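Local coordinates for antitoxin RelF (PDB 3G5O), which neutralises the toxin RelG by binding it and, together with that toxin, binds DNA and represses its own promoter, at the interface of chains A and B and the interface of chains A and C. Coordinates in Å, arbitrary orientation; residue numbers count along the deposited sequence, not the author numbering. Chains: chain A/B, Uncharacterized protein Rv2865; chain C, Uncharacterized protein Rv2866.

Contact 1: the interface of chains A and B. Residues chain A 20-21, 24-25; chain B 13, 17, 38.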
ATOM      1  N   LEU A  20      27.315   0.356   9.750  1.00 33.30           N
ATOM      2  CA  LEU A  20      26.020   1.017   9.595  1.00 32.12           C
ATOM      3  C   LEU A  20      26.025   1.886   8.347  1.00 30.86           C
ATOM      4  O   LEU A  20      25.067   1.866   7.578  1.00 28.84           O
ATOM      5  CB  LEU A  20      25.668   1.873  10.822  1.00 31.82           C
ATOM      6  CG  LEU A  20      24.219   1.894  11.346  1.00 33.66           C
ATOM      7  CD1 LEU A  20      23.853   3.289  11.825  1.00 32.45           C
ATOM      8  CD2 LEU A  20      23.113   1.343  10.434  1.00 29.65           C
ATOM      9  N   ASN A  21      27.118   2.626   8.154  1.00 29.78           N
ATOM     10  CA  ASN A  21      27.257   3.490   6.996  1.00 30.58           C
ATOM     11  C   ASN A  21      27.004   2.683   5.735  1.00 29.25           C
ATOM     12  O   ASN A  21      26.279   3.136   4.848  1.00 27.98           O
ATOM     13  CB  ASN A  21      28.657   4.130   6.905  1.00 31.95           C
ATOM     14  CG  ASN A  21      28.810   5.364   7.780  1.00 37.89           C
ATOM     15  OD1 ASN A  21      27.824   6.026   8.120  1.00 41.38           O
ATOM     16  ND2 ASN A  21      30.073   5.699   8.138  1.00 41.33           N
ATOM     17  N   VAL A  24      23.337   1.293   5.266  1.00 23.29           N
ATOM     18  CA  VAL A  24      22.492   2.434   4.894  1.00 23.94           C
ATOM     19  C   VAL A  24      22.756   2.877   3.437  1.00 25.53           C
ATOM     20  O   VAL A  24      21.794   3.065   2.656  1.00 23.92           O
ATOM     21  CB  VAL A  24      22.630   3.624   5.875  1.00 23.56           C
ATOM     22  CG1 VAL A  24      22.020   4.854   5.299  1.00 20.79           C
ATOM     23  CG2 VAL A  24      21.968   3.286   7.214  1.00 21.27           C
ATOM     24  N   ASP A  25      24.033   2.998   3.060  1.00 26.70           N
ATOM     25  CA  ASP A  25      24.379   3.334   1.665  1.00 28.62           C
ATOM     26  C   ASP A  25      23.772   2.329   0.697  1.00 28.67           C
ATOM     27  O   ASP A  25      23.282   2.742  -0.367  1.00 29.71           O
ATOM     28  CB  ASP A  25      25.900   3.358   1.414  1.00 30.04           C
ATOM     29  CG  ASP A  25      26.569   4.645   1.835  1.00 35.75           C
ATOM     30  OD1 ASP A  25      25.925   5.728   1.950  1.00 42.19           O
ATOM     31  OD2 ASP A  25      27.796   4.570   2.043  1.00 43.07           O
TER
ATOM     32  N   ILE B  13      22.396   9.830  10.779  1.00 24.67           N
ATOM     33  CA  ILE B  13      23.038   8.527  11.041  1.00 25.90           C
ATOM     34  C   ILE B  13      24.013   8.598  12.234  1.00 27.00           C
ATOM     35  O   ILE B  13      24.173   7.614  12.960  1.00 27.92           O
ATOM     36  CB  ILE B  13      23.695   7.868   9.792  1.00 25.95           C
ATOM     37  CG1 ILE B  13      24.035   6.382  10.088  1.00 26.65           C
ATOM     38  CG2 ILE B  13      24.928   8.659   9.310  1.00 26.36           C
ATOM     39  CD1 ILE B  13      24.438   5.595   8.843  1.00 25.69           C
ATOM     40  N   LYS B  17      24.425   5.482  15.150  1.00 32.76           N
ATOM     41  CA  LYS B  17      25.655   4.681  15.306  1.00 35.56           C
ATOM     42  C   LYS B  17      25.926   4.308  16.759  1.00 35.81           C
ATOM     43  O   LYS B  17      25.830   5.162  17.649  1.00 35.66           O
ATOM     44  CB  LYS B  17      26.869   5.442  14.799  1.00 36.29           C
ATOM     45  CG  LYS B  17      27.107   5.367  13.332  1.00 40.59           C
ATOM     46  CD  LYS B  17      28.548   5.782  13.072  1.00 46.03           C
ATOM     47  CE  LYS B  17      28.637   6.949  12.104  1.00 47.88           C
ATOM     48  NZ  LYS B  17      28.410   6.483  10.727  1.00 49.94           N
ATOM     49  N   LYS B  38      21.785  11.215   5.890  1.00 32.75           N
ATOM     50  CA  LYS B  38      23.152  11.719   5.678  1.00 37.25           C
ATOM     51  C   LYS B  38      23.094  13.215   5.323  1.00 38.83           C
ATOM     52  O   LYS B  38      22.602  13.591   4.246  1.00 40.13           O
ATOM     53  CB  LYS B  38      23.839  10.931   4.568  1.00 36.92           C
ATOM     54  CG  LYS B  38      23.840   9.394   4.892  1.00 39.96           C
ATOM     55  CD  LYS B  38      24.988   8.645   4.204  1.00 42.67           C
ATOM     56  CE  LYS B  38      25.353   7.373   5.000  1.00 44.42           C
ATOM     57  NZ  LYS B  38      26.730   6.816   4.681  1.00 46.23           N
TER
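B:Ile13 pushes its CD1 methyl against helix 20-28 of chain A, in the dimer of a Phd/YefM-family antitoxin, whose paired N-terminal regions bind DNA in this family; two-fold symmetry repeats the arrangement with the chains exchanged. The tightly packed part is apolar. CG1 of B:Ile13 lies 3.6 Å from CD1 of A:Leu20, the two side chains sliding past each other in opposite directions. With CG1 anti to the backbone N (chi1 -167°) and chi2 also extended (169°), the isoleucine reaches full length, and its CD1 meets CG2 of A:Val24 tip to tip at 3.8 Å. The same methyl also lies 4.0 Å from CA of A:Asn21, against the backbone of the helix.

The polar side is looser: although its two lysines bury much surface, it rests on few, mainly terminal contacts of long chains. B:Lys17 passes A:Leu20 at its CG, then bends at chi3 and chi4, which turns NZ back to the side-chain carbonyl OD1 of A:Asn21, a hydrogen bond of 2.7 Å. ND2 of A:Asn21, 3.2 Å from NZ of B:Lys17, is a donor like the ammonium and makes no bond with it. B:Lys38 instead runs extended beyond CG and crosses A:Asp25 at about a right angle. OD2 of A:Asp25 is farther, 3.6 Å from NZ of B:Lys38, and OD1 takes the salt bridge and hydrogen bond at 3.0 Å, met from above the carboxylate, 48° out of plane.

Contact 2: the interface of chains A and C. Residues chain A 61, 67, 70-71; chain C 60, 64, 78, 91-92, 94.
OG of A:Ser70 accepts a hydrogen bond from NH1 of C:Arg92 at 2.9 Å, where helix 67-80 of the antitoxin packs against strands 75-82 and 87-95 of the RelE-family toxin. The bond is bent, 138° at the hydrogen, and the hydroxyl sits 26° out of the guanidinium plane. Within the toxin, C:Asp94 fixes that plane and also touches the antitoxin: NE of C:Arg92 donates to its OD2 at 3.0 Å, a nearly straight hydrogen bond that is also a salt bridge, reaching the syn side somewhat out of the carboxylate plane. NE thereby holds C:Asp94 beside the indole of A:Trp61.

That tryptophan, near the end of helix 49-62, centres an apolar patch. CB of C:Leu78 lies over one face of the indole, 4.0 Å from the centroid of the six-membered ring and offset toward its rim, while NE of C:Arg92 lies at the edge in the ring plane. The ring meets C:Asp94 tip to tip, its plane turned 48° from the carboxylate. CD2 of C:Leu78 lies 3.8 Å from CG1 of A:Ile71 and 4.0 Å from CD1 of A:Ile67. C:Leu64 forks between the two antitoxin helices: CD1 touches CB of A:Trp61 at 3.5 Å, and CD2 touches CD1 of A:Ile71 at 3.6 Å.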
ATOM      1  N   TRP A  61      -1.938   4.712  -4.717  1.00 17.51           N
ATOM      2  CA  TRP A  61      -2.552   4.576  -6.047  1.00 18.51           C
ATOM      3  C   TRP A  61      -3.410   3.328  -6.205  1.00 18.78           C
ATOM      4  O   TRP A  61      -4.501   3.400  -6.828  1.00 17.50           O
ATOM      5  CB  TRP A  61      -1.530   4.676  -7.167  1.00 17.70           C
ATOM      6  CG  TRP A  61      -1.167   6.113  -7.439  1.00 18.73           C
ATOM      7  CD1 TRP A  61       0.007   6.745  -7.132  1.00 15.75           C
ATOM      8  CD2 TRP A  61      -2.002   7.089  -8.076  1.00 18.78           C
ATOM      9  NE1 TRP A  61      -0.038   8.057  -7.558  1.00 18.41           N
ATOM     10  CE2 TRP A  61      -1.263   8.301  -8.131  1.00 17.51           C
ATOM     11  CE3 TRP A  61      -3.307   7.062  -8.578  1.00 19.42           C
ATOM     12  CZ2 TRP A  61      -1.782   9.480  -8.683  1.00 18.78           C
ATOM     13  CZ3 TRP A  61      -3.837   8.246  -9.147  1.00 17.37           C
ATOM     14  CH2 TRP A  61      -3.067   9.435  -9.181  1.00 21.41           C
ATOM     15  N   ILE A  67      -8.592   2.533 -10.728  1.00 21.25           N
ATOM     16  CA  ILE A  67      -7.160   2.766 -11.051  1.00 20.41           C
ATOM     17  C   ILE A  67      -6.669   1.940 -12.248  1.00 20.89           C
ATOM     18  O   ILE A  67      -6.058   2.494 -13.173  1.00 19.58           O
ATOM     19  CB  ILE A  67      -6.174   2.684  -9.785  1.00 20.02           C
ATOM     20  CG1 ILE A  67      -4.750   3.133 -10.181  1.00 19.86           C
ATOM     21  CG2 ILE A  67      -6.150   1.287  -9.178  1.00 17.90           C
ATOM     22  CD1 ILE A  67      -4.726   4.564 -10.775  1.00 18.90           C
ATOM     23  N   SER A  70      -8.318   3.145 -15.503  1.00 23.95           N
ATOM     24  CA  SER A  70      -7.673   4.425 -15.804  1.00 24.06           C
ATOM     25  C   SER A  70      -6.380   4.236 -16.572  1.00 23.14           C
ATOM     26  O   SER A  70      -6.135   4.913 -17.573  1.00 22.88           O
ATOM     27  CB  SER A  70      -7.285   5.178 -14.507  1.00 24.46           C
ATOM     28  OG  SER A  70      -8.339   6.004 -14.096  1.00 29.72           O
ATOM     29  N   ILE A  71      -5.524   3.368 -16.046  1.00 21.17           N
ATOM     30  CA  ILE A  71      -4.206   3.142 -16.633  1.00 20.76           C
ATOM     31  C   ILE A  71      -4.317   2.483 -18.007  1.00 21.16           C
ATOM     32  O   ILE A  71      -3.630   2.872 -18.937  1.00 20.82           O
ATOM     33  CB  ILE A  71      -3.323   2.315 -15.697  1.00 20.56           C
ATOM     34  CG1 ILE A  71      -2.947   3.141 -14.457  1.00 20.29           C
ATOM     35  CG2 ILE A  71      -2.042   1.900 -16.375  1.00 20.56           C
ATOM     36  CD1 ILE A  71      -2.490   2.258 -13.330  1.00 21.69           C
TER
ATOM     37  N   LEU C  60       6.671   3.392  -9.155  1.00 17.21           N
ATOM     38  CA  LEU C  60       5.763   2.581  -8.379  1.00 17.97           C
ATOM     39  C   LEU C  60       6.093   1.094  -8.518  1.00 19.12           C
ATOM     40  O   LEU C  60       6.886   0.687  -9.386  1.00 17.85           O
ATOM     41  CB  LEU C  60       4.299   2.893  -8.768  1.00 18.11           C
ATOM     42  CG  LEU C  60       3.930   4.369  -8.648  1.00 18.49           C
ATOM     43  CD1 LEU C  60       2.401   4.567  -8.829  1.00 17.55           C
ATOM     44  CD2 LEU C  60       4.397   4.882  -7.243  1.00 16.73           C
ATOM     45  N   LEU C  64       1.819  -1.846 -10.487  1.00 21.18           N
ATOM     46  CA  LEU C  64       1.997  -0.476 -11.021  1.00 21.83           C
ATOM     47  C   LEU C  64       3.415  -0.218 -11.532  1.00 20.71           C
ATOM     48  O   LEU C  64       3.752   0.912 -11.900  1.00 21.70           O
ATOM     49  CB  LEU C  64       1.625   0.563  -9.940  1.00 20.01           C
ATOM     50  CG  LEU C  64       0.155   0.545  -9.458  1.00 21.48           C
ATOM     51  CD1 LEU C  64      -0.130   1.723  -8.539  1.00 19.03           C
ATOM     52  CD2 LEU C  64      -0.807   0.582 -10.590  1.00 25.01           C
ATOM     53  N   LEU C  78       0.115  10.754 -11.893  1.00 17.37           N
ATOM     54  CA  LEU C  78       0.562   9.419 -12.200  1.00 17.26           C
ATOM     55  C   LEU C  78       1.054   9.513 -13.634  1.00 18.11           C
ATOM     56  O   LEU C  78       0.329  10.041 -14.506  1.00 16.20           O
ATOM     57  CB  LEU C  78      -0.594   8.420 -12.092  1.00 17.97           C
ATOM     58  CG  LEU C  78      -0.223   6.957 -12.407  1.00 18.69           C
ATOM     59  CD1 LEU C  78       0.718   6.434 -11.287  1.00 18.73           C
ATOM     60  CD2 LEU C  78      -1.521   6.114 -12.539  1.00 17.84           C
ATOM     61  N   LEU C  91      -0.868  10.120 -16.927  1.00 17.57           N
ATOM     62  CA  LEU C  91      -1.965   9.178 -17.006  1.00 17.99           C
ATOM     63  C   LEU C  91      -3.192   9.597 -16.186  1.00 17.91           C
ATOM     64  O   LEU C  91      -4.332   9.395 -16.614  1.00 17.55           O
ATOM     65  CB  LEU C  91      -1.467   7.819 -16.518  1.00 17.18           C
ATOM     66  CG  LEU C  91      -0.175   7.211 -17.104  1.00 17.57           C
ATOM     67  CD1 LEU C  91      -0.023   5.787 -16.553  1.00 17.53           C
ATOM     68  CD2 LEU C  91      -0.098   7.201 -18.678  1.00 18.64           C
ATOM     69  N   ARG C  92      -2.960  10.185 -15.015  1.00 17.26           N
ATOM     70  CA  ARG C  92      -4.046  10.500 -14.090  1.00 18.51           C
ATOM     71  C   ARG C  92      -3.628  11.646 -13.188  1.00 18.23           C
ATOM     72  O   ARG C  92      -2.436  11.792 -12.877  1.00 18.13           O
ATOM     73  CB  ARG C  92      -4.427   9.260 -13.257  1.00 19.69           C
ATOM     74  CG  ARG C  92      -5.682   9.461 -12.327  1.00 21.89           C
ATOM     75  CD  ARG C  92      -6.444   8.110 -12.069  1.00 24.93           C
ATOM     76  NE  ARG C  92      -7.283   8.186 -10.862  1.00 28.36           N
ATOM     77  CZ  ARG C  92      -8.211   7.288 -10.494  1.00 30.85           C
ATOM     78  NH1 ARG C  92      -8.463   6.212 -11.244  1.00 30.26           N
ATOM     79  NH2 ARG C  92      -8.911   7.474  -9.379  1.00 27.50           N
ATOM     80  N   ASP C  94      -4.961  13.228  -9.537  1.00 23.12           N
ATOM     81  CA  ASP C  94      -5.853  13.077  -8.377  1.00 24.79           C
ATOM     82  C   ASP C  94      -5.752  14.294  -7.465  1.00 25.70           C
ATOM     83  O   ASP C  94      -4.670  14.817  -7.258  1.00 25.28           O
ATOM     84  CB  ASP C  94      -5.460  11.848  -7.576  1.00 25.38           C
ATOM     85  CG  ASP C  94      -6.251  10.631  -7.954  1.00 32.07           C
ATOM     86  OD1 ASP C  94      -6.424   9.766  -7.059  1.00 36.07           O
ATOM     87  OD2 ASP C  94      -6.690  10.529  -9.145  1.00 36.27           O
TER

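Contact 3: the interface of chains A and B. Residues chain A 33, 45-47, 52, 55; chain B 45, 52.
Strand 41-48 of each antitoxin chain pairs antiparallel with its counterpart across the two-fold axis, joining the Phd/YefM dimer through backbone and side chains together. A:Val47 and B:Val45 form the bridge: the amide N of A:Val47 donates to O of B:Val45 at 3.0 Å, and N of B:Val45 donates back to O of A:Val47 at 2.7 Å. Both bonds are close to straight, 166° at the hydrogen.

Beside this pairing, B:Trp52 from helix 49-62 turns one face to A:Val45 of the chain A strand. A:Val45 crosses it at about a right angle and spans the indole with its two methyls, CG1 3.9 Å from the centroid of the six-membered ring and CG2 4.0 Å from that of the five-membered ring. Holding CG1 anti to the backbone N (chi1 172°) directs both branches at this face. The six-membered rim touches aliphatic groups: CH2 meets CD1 of A:Leu55 at 3.6 Å and CG1 of A:Val47 at 3.7 Å. In the twin arrangement B:Val45 packs on A:Trp52, and the two tryptophans slide past each other in opposite directions. The amide of A:Gln33 stands almost perpendicular to the indole of B:Trp52, 87° between the planes, with NE2 3.4 Å from CZ2.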
ATOM      1  N   GLN A  33      16.185  -4.829   0.774  1.00 28.50           N
ATOM      2  CA  GLN A  33      15.723  -4.716   2.150  1.00 29.34           C
ATOM      3  C   GLN A  33      16.516  -5.597   3.063  1.00 28.12           C
ATOM      4  O   GLN A  33      16.961  -6.674   2.668  1.00 28.06           O
ATOM      5  CB  GLN A  33      14.257  -5.076   2.309  1.00 29.84           C
ATOM      6  CG  GLN A  33      13.735  -5.866   1.170  1.00 36.44           C
ATOM      7  CD  GLN A  33      12.242  -6.127   1.331  1.00 39.84           C
ATOM      8  OE1 GLN A  33      11.459  -5.857   0.422  1.00 42.38           O
ATOM      9  NE2 GLN A  33      11.853  -6.650   2.494  1.00 38.32           N
ATOM     10  N   VAL A  45      13.007  -3.676   9.951  1.00 22.23           N
ATOM     11  CA  VAL A  45      13.337  -3.771   8.557  1.00 20.81           C
ATOM     12  C   VAL A  45      13.953  -2.428   8.165  1.00 21.39           C
ATOM     13  O   VAL A  45      13.457  -1.347   8.561  1.00 19.96           O
ATOM     14  CB  VAL A  45      12.066  -4.094   7.685  1.00 20.24           C
ATOM     15  CG1 VAL A  45      12.405  -4.002   6.213  1.00 20.93           C
ATOM     16  CG2 VAL A  45      11.529  -5.488   8.006  1.00 19.61           C
ATOM     17  N   LEU A  46      15.032  -2.504   7.387  1.00 21.21           N
ATOM     18  CA  LEU A  46      15.640  -1.305   6.818  1.00 22.90           C
ATOM     19  C   LEU A  46      15.496  -1.277   5.303  1.00 22.66           C
ATOM     20  O   LEU A  46      15.834  -2.261   4.641  1.00 23.70           O
ATOM     21  CB  LEU A  46      17.135  -1.231   7.219  1.00 22.71           C
ATOM     22  CG  LEU A  46      17.926   0.044   6.950  1.00 25.38           C
ATOM     23  CD1 LEU A  46      17.595   1.135   7.971  1.00 23.98           C
ATOM     24  CD2 LEU A  46      19.434  -0.270   7.010  1.00 24.94           C
ATOM     25  N   VAL A  47      15.013  -0.152   4.751  1.00 22.91           N
ATOM     26  CA  VAL A  47      14.911   0.028   3.297  1.00 22.50           C
ATOM     27  C   VAL A  47      15.362   1.430   2.912  1.00 21.84           C
ATOM     28  O   VAL A  47      15.472   2.283   3.767  1.00 21.18           O
ATOM     29  CB  VAL A  47      13.445  -0.174   2.771  1.00 23.06           C
ATOM     30  CG1 VAL A  47      13.027  -1.587   2.985  1.00 24.82           C
ATOM     31  CG2 VAL A  47      12.472   0.785   3.464  1.00 23.42           C
ATOM     32  N   TRP A  52      11.034   3.554   0.335  1.00 18.30           N
ATOM     33  CA  TRP A  52       9.928   3.768   1.257  1.00 20.01           C
ATOM     34  C   TRP A  52       8.858   4.671   0.601  1.00 20.36           C
ATOM     35  O   TRP A  52       7.677   4.354   0.634  1.00 21.19           O
ATOM     36  CB  TRP A  52      10.433   4.406   2.552  1.00 20.13           C
ATOM     37  CG  TRP A  52       9.323   4.664   3.530  1.00 21.89           C
ATOM     38  CD1 TRP A  52       8.702   5.864   3.800  1.00 21.94           C
ATOM     39  CD2 TRP A  52       8.682   3.684   4.321  1.00 19.23           C
ATOM     40  NE1 TRP A  52       7.716   5.672   4.746  1.00 23.22           N
ATOM     41  CE2 TRP A  52       7.698   4.348   5.096  1.00 22.00           C
ATOM     42  CE3 TRP A  52       8.852   2.298   4.467  1.00 22.35           C
ATOM     43  CZ2 TRP A  52       6.869   3.668   6.006  1.00 23.99           C
ATOM     44  CZ3 TRP A  52       8.037   1.612   5.412  1.00 24.69           C
ATOM     45  CH2 TRP A  52       7.059   2.322   6.164  1.00 24.65           C
ATOM     46  N   LEU A  55       6.959   2.688  -2.143  1.00 18.03           N
ATOM     47  CA  LEU A  55       5.941   1.886  -1.475  1.00 19.66           C
ATOM     48  C   LEU A  55       4.707   2.693  -1.003  1.00 18.66           C
ATOM     49  O   LEU A  55       3.572   2.282  -1.270  1.00 18.84           O
ATOM     50  CB  LEU A  55       6.569   1.075  -0.358  1.00 20.49           C
ATOM     51  CG  LEU A  55       7.498  -0.064  -0.857  1.00 26.26           C
ATOM     52  CD1 LEU A  55       8.207  -0.711   0.332  1.00 29.16           C
ATOM     53  CD2 LEU A  55       6.747  -1.153  -1.687  1.00 28.84           C
TER
ATOM     54  N   VAL B  45      15.013   4.092   5.769  1.00 19.52           N
ATOM     55  CA  VAL B  45      13.923   4.106   6.724  1.00 20.34           C
ATOM     56  C   VAL B  45      13.972   2.806   7.495  1.00 20.42           C
ATOM     57  O   VAL B  45      14.109   1.715   6.899  1.00 20.33           O
ATOM     58  CB  VAL B  45      12.547   4.316   6.029  1.00 20.57           C
ATOM     59  CG1 VAL B  45      11.403   4.104   7.011  1.00 20.06           C
ATOM     60  CG2 VAL B  45      12.445   5.713   5.398  1.00 18.81           C
ATOM     61  N   TRP B  52       6.263  -3.660   9.144  1.00 19.11           N
ATOM     62  CA  TRP B  52       6.578  -4.032   7.775  1.00 19.44           C
ATOM     63  C   TRP B  52       5.559  -5.063   7.280  1.00 20.27           C
ATOM     64  O   TRP B  52       5.074  -4.955   6.147  1.00 19.16           O
ATOM     65  CB  TRP B  52       7.973  -4.606   7.678  1.00 18.95           C
ATOM     66  CG  TRP B  52       8.384  -4.934   6.303  1.00 21.41           C
ATOM     67  CD1 TRP B  52       8.489  -6.188   5.750  1.00 23.35           C
ATOM     68  CD2 TRP B  52       8.764  -4.011   5.281  1.00 20.34           C
ATOM     69  NE1 TRP B  52       8.923  -6.090   4.457  1.00 23.33           N
ATOM     70  CE2 TRP B  52       9.105  -4.773   4.139  1.00 21.51           C
ATOM     71  CE3 TRP B  52       8.861  -2.612   5.221  1.00 21.29           C
ATOM     72  CZ2 TRP B  52       9.495  -4.187   2.935  1.00 24.99           C
ATOM     73  CZ3 TRP B  52       9.265  -2.024   4.029  1.00 21.79           C
ATOM     74  CH2 TRP B  52       9.582  -2.811   2.902  1.00 22.97           C
TER

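Contacts 1 and 3 belong to the same symmetric antitoxin dimer, with C-alpha centres about 14 Å apart; strand 33-38 contributes to both, through B:Lys38 in contact 1 and A:Gln33 in contact 3. Contact 2 lies about 23 Å from contact 3 and about 34 Å from contact 1, again between C-alpha centres. Helix 49-62 connects dimerisation to toxin binding: A:Trp52 and A:Leu55 serve contact 3, and A:Trp61 near its end serves contact 2. This continuous helix places the toxin-binding segment away from the N-terminal dimer region, an arrangement consistent with the two-antitoxin, two-toxin assembly.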